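Local coordinates for ribosomal protein S2-related protein (Deinococcus radiodurans, PDB 2JH3) that binds a [4Fe-4S] cluster and, from its chelatase-type fold, may act as a sirohydrochlorin ferrochelatase, at residues A[195-200]-A[232-237]. Sequence-based numbering, arbitrary orientation.
Sequences LSEWPS and AERFPQ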
loop_
_atom_site.group_PDB
_atom_site.type_symbol
_atom_site.label_atom_id
_atom_site.label_comp_id
_atom_site.label_asym_id
_atom_site.label_seq_id
_atom_site.Cartn_x
_atom_site.Cartn_y
_atom_site.Cartn_z
ATOM N N LEU A 195 -6.826 -20.836 -34.712
ATOM C CA LEU A 195 -6.835 -22.119 -34.012
ATOM C C LEU A 195 -8.231 -22.771 -33.961
ATOM O O LEU A 195 -8.334 -23.988 -33.930
ATOM C CB LEU A 195 -6.320 -21.877 -32.589
ATOM C CG LEU A 195 -6.312 -23.039 -31.625
ATOM C CD1 LEU A 195 -5.436 -24.153 -32.092
ATOM C CD2 LEU A 195 -5.882 -22.591 -30.222
ATOM N N SER A 196 -9.289 -21.953 -33.921
ATOM C CA SER A 196 -10.679 -22.433 -33.929
ATOM C C SER A 196 -11.049 -23.140 -35.257
ATOM O O SER A 196 -12.050 -23.807 -35.342
ATOM C CB SER A 196 -11.623 -21.284 -33.594
ATOM O OG SER A 196 -11.638 -20.374 -34.653
ATOM N N GLU A 197 -10.174 -23.066 -36.261
ATOM C CA GLU A 197 -10.326 -23.758 -37.501
ATOM C C GLU A 197 -9.209 -24.808 -37.728
ATOM O O GLU A 197 -8.967 -25.255 -38.856
ATOM C CB GLU A 197 -10.258 -22.714 -38.614
ATOM C CG GLU A 197 -11.352 -21.652 -38.586
ATOM C CD GLU A 197 -12.692 -22.213 -39.046
ATOM O OE1 GLU A 197 -13.743 -21.775 -38.512
ATOM O OE2 GLU A 197 -12.683 -23.101 -39.934
ATOM N N TRP A 198 -8.527 -25.238 -36.685
ATOM C CA TRP A 198 -7.298 -26.052 -36.887
ATOM C C TRP A 198 -7.462 -27.355 -37.690
ATOM O O TRP A 198 -6.562 -27.715 -38.435
ATOM C CB TRP A 198 -6.571 -26.355 -35.548
ATOM C CG TRP A 198 -7.231 -27.331 -34.614
ATOM C CD1 TRP A 198 -7.983 -27.027 -33.509
ATOM C CD2 TRP A 198 -7.144 -28.762 -34.647
ATOM N NE1 TRP A 198 -8.420 -28.171 -32.883
ATOM C CE2 TRP A 198 -7.919 -29.256 -33.561
ATOM C CE3 TRP A 198 -6.581 -29.680 -35.541
ATOM C CZ2 TRP A 198 -8.119 -30.634 -33.335
ATOM C CZ3 TRP A 198 -6.772 -31.030 -35.313
ATOM C CH2 TRP A 198 -7.547 -31.502 -34.227
ATOM N N PRO A 199 -8.566 -28.103 -37.505
ATOM C CA PRO A 199 -8.687 -29.341 -38.287
ATOM C C PRO A 199 -8.736 -29.120 -39.839
ATOM O O PRO A 199 -8.437 -30.049 -40.588
ATOM C CB PRO A 199 -9.972 -29.969 -37.725
ATOM C CG PRO A 199 -10.198 -29.276 -36.381
ATOM C CD PRO A 199 -9.726 -27.920 -36.611
ATOM N N SER A 200 -9.061 -27.904 -40.298
ATOM C CA SER A 200 -8.971 -27.537 -41.717
ATOM C C SER A 200 -7.544 -27.623 -42.284
ATOM O O SER A 200 -7.352 -27.573 -43.521
ATOM C CB SER A 200 -9.464 -26.113 -41.931
ATOM O OG SER A 200 -8.539 -25.135 -41.481
ATOM N N ALA A 232 -13.736 -28.115 -32.105
ATOM C CA ALA A 232 -14.341 -29.447 -31.896
ATOM C C ALA A 232 -15.822 -29.510 -32.379
ATOM O O ALA A 232 -16.250 -30.531 -32.957
ATOM C CB ALA A 232 -14.203 -29.891 -30.399
ATOM N N GLU A 233 -16.592 -28.419 -32.218
ATOM C CA GLU A 233 -17.980 -28.368 -32.754
ATOM C C GLU A 233 -18.054 -28.230 -34.237
ATOM O O GLU A 233 -18.919 -28.818 -34.865
ATOM C CB GLU A 233 -18.795 -27.181 -32.227
ATOM C CG GLU A 233 -18.856 -26.957 -30.785
ATOM C CD GLU A 233 -19.666 -25.690 -30.430
ATOM O OE1 GLU A 233 -19.760 -24.727 -31.274
ATOM O OE2 GLU A 233 -20.148 -25.642 -29.280
ATOM N N ARG A 234 -17.249 -27.342 -34.796
ATOM C CA ARG A 234 -17.259 -27.079 -36.204
ATOM C C ARG A 234 -16.756 -28.275 -36.957
ATOM O O ARG A 234 -17.050 -28.415 -38.137
ATOM C CB ARG A 234 -16.375 -25.899 -36.551
ATOM C CG ARG A 234 -16.889 -24.615 -36.113
ATOM C CD ARG A 234 -15.783 -23.572 -36.173
ATOM N NE ARG A 234 -16.123 -22.404 -35.371
ATOM C CZ ARG A 234 -15.430 -21.282 -35.350
ATOM N NH1 ARG A 234 -14.324 -21.185 -36.073
ATOM N NH2 ARG A 234 -15.809 -20.280 -34.563
ATOM N N PHE A 235 -15.996 -29.137 -36.285
ATOM C CA PHE A 235 -15.252 -30.235 -36.944
ATOM C C PHE A 235 -15.375 -31.436 -36.055
ATOM O O PHE A 235 -14.381 -31.885 -35.453
ATOM C CB PHE A 235 -13.750 -29.897 -37.123
ATOM C CG PHE A 235 -13.448 -28.725 -38.077
ATOM C CD1 PHE A 235 -13.177 -28.953 -39.428
ATOM C CD2 PHE A 235 -13.343 -27.434 -37.605
ATOM C CE1 PHE A 235 -12.824 -27.880 -40.280
ATOM C CE2 PHE A 235 -13.022 -26.379 -38.437
ATOM C CZ PHE A 235 -12.745 -26.597 -39.760
ATOM N N PRO A 236 -16.601 -32.001 -35.953
ATOM C CA PRO A 236 -16.847 -33.114 -35.056
ATOM C C PRO A 236 -15.993 -34.334 -35.454
ATOM O O PRO A 236 -15.707 -35.157 -34.630
ATOM C CB PRO A 236 -18.369 -33.399 -35.242
ATOM C CG PRO A 236 -18.750 -32.712 -36.538
ATOM C CD PRO A 236 -17.837 -31.583 -36.693
ATOM N N GLN A 237 -15.574 -34.387 -36.704
ATOM C CA GLN A 237 -14.686 -35.450 -37.202
ATOM C C GLN A 237 -13.165 -35.231 -36.958
ATOM O O GLN A 237 -12.338 -36.056 -37.393
ATOM C CB GLN A 237 -14.925 -35.593 -38.700
ATOM C CG GLN A 237 -14.305 -34.540 -39.607
ATOM C CD GLN A 237 -15.084 -33.254 -39.711
ATOM O OE1 GLN A 237 -15.989 -32.989 -38.925
ATOM N NE2 GLN A 237 -14.714 -32.425 -40.667
#
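One face of the Phe235 ring is covered by Pro199, whose CB stands 4.1 Å from the ring centroid in a CH-pi contact, while Glu197 OE2 meets the edge near the ring plane, 3.5 Å from CZ. Pro199 is itself sandwiched, since its CG also lies over the centre of the Trp198 ring, 3.5 Å above that plane. The Arg234 guanidinium receives Glu197 OE1 at its edge in a salt bridge, NH1 to OE1 2.6 Å, yet as a hydrogen bond it is weak, because the angle at the hydrogen is 121°. Glu197 reaches both partners because its chain bends at chi2 (-74°), whereas Arg234 runs extended from CG to NE. Glu197 O accepts from Ser200 N and from Ser200 OG, the latter at 2.7 Å, two donors on one carbonyl oxygen, which hold the turn that carries Pro199. An alanine in place of Phe235 would lose the ring over Pro199 and would probably loosen the packing between turn and helix end. Trp198 continues inward onto Leu228 and Ala231 of helix 218-234. The contact joins the turn after edge strand 193-194 to the C-terminal end of a helix flanking the parallel sheet of a CbiX-type chelatase domain.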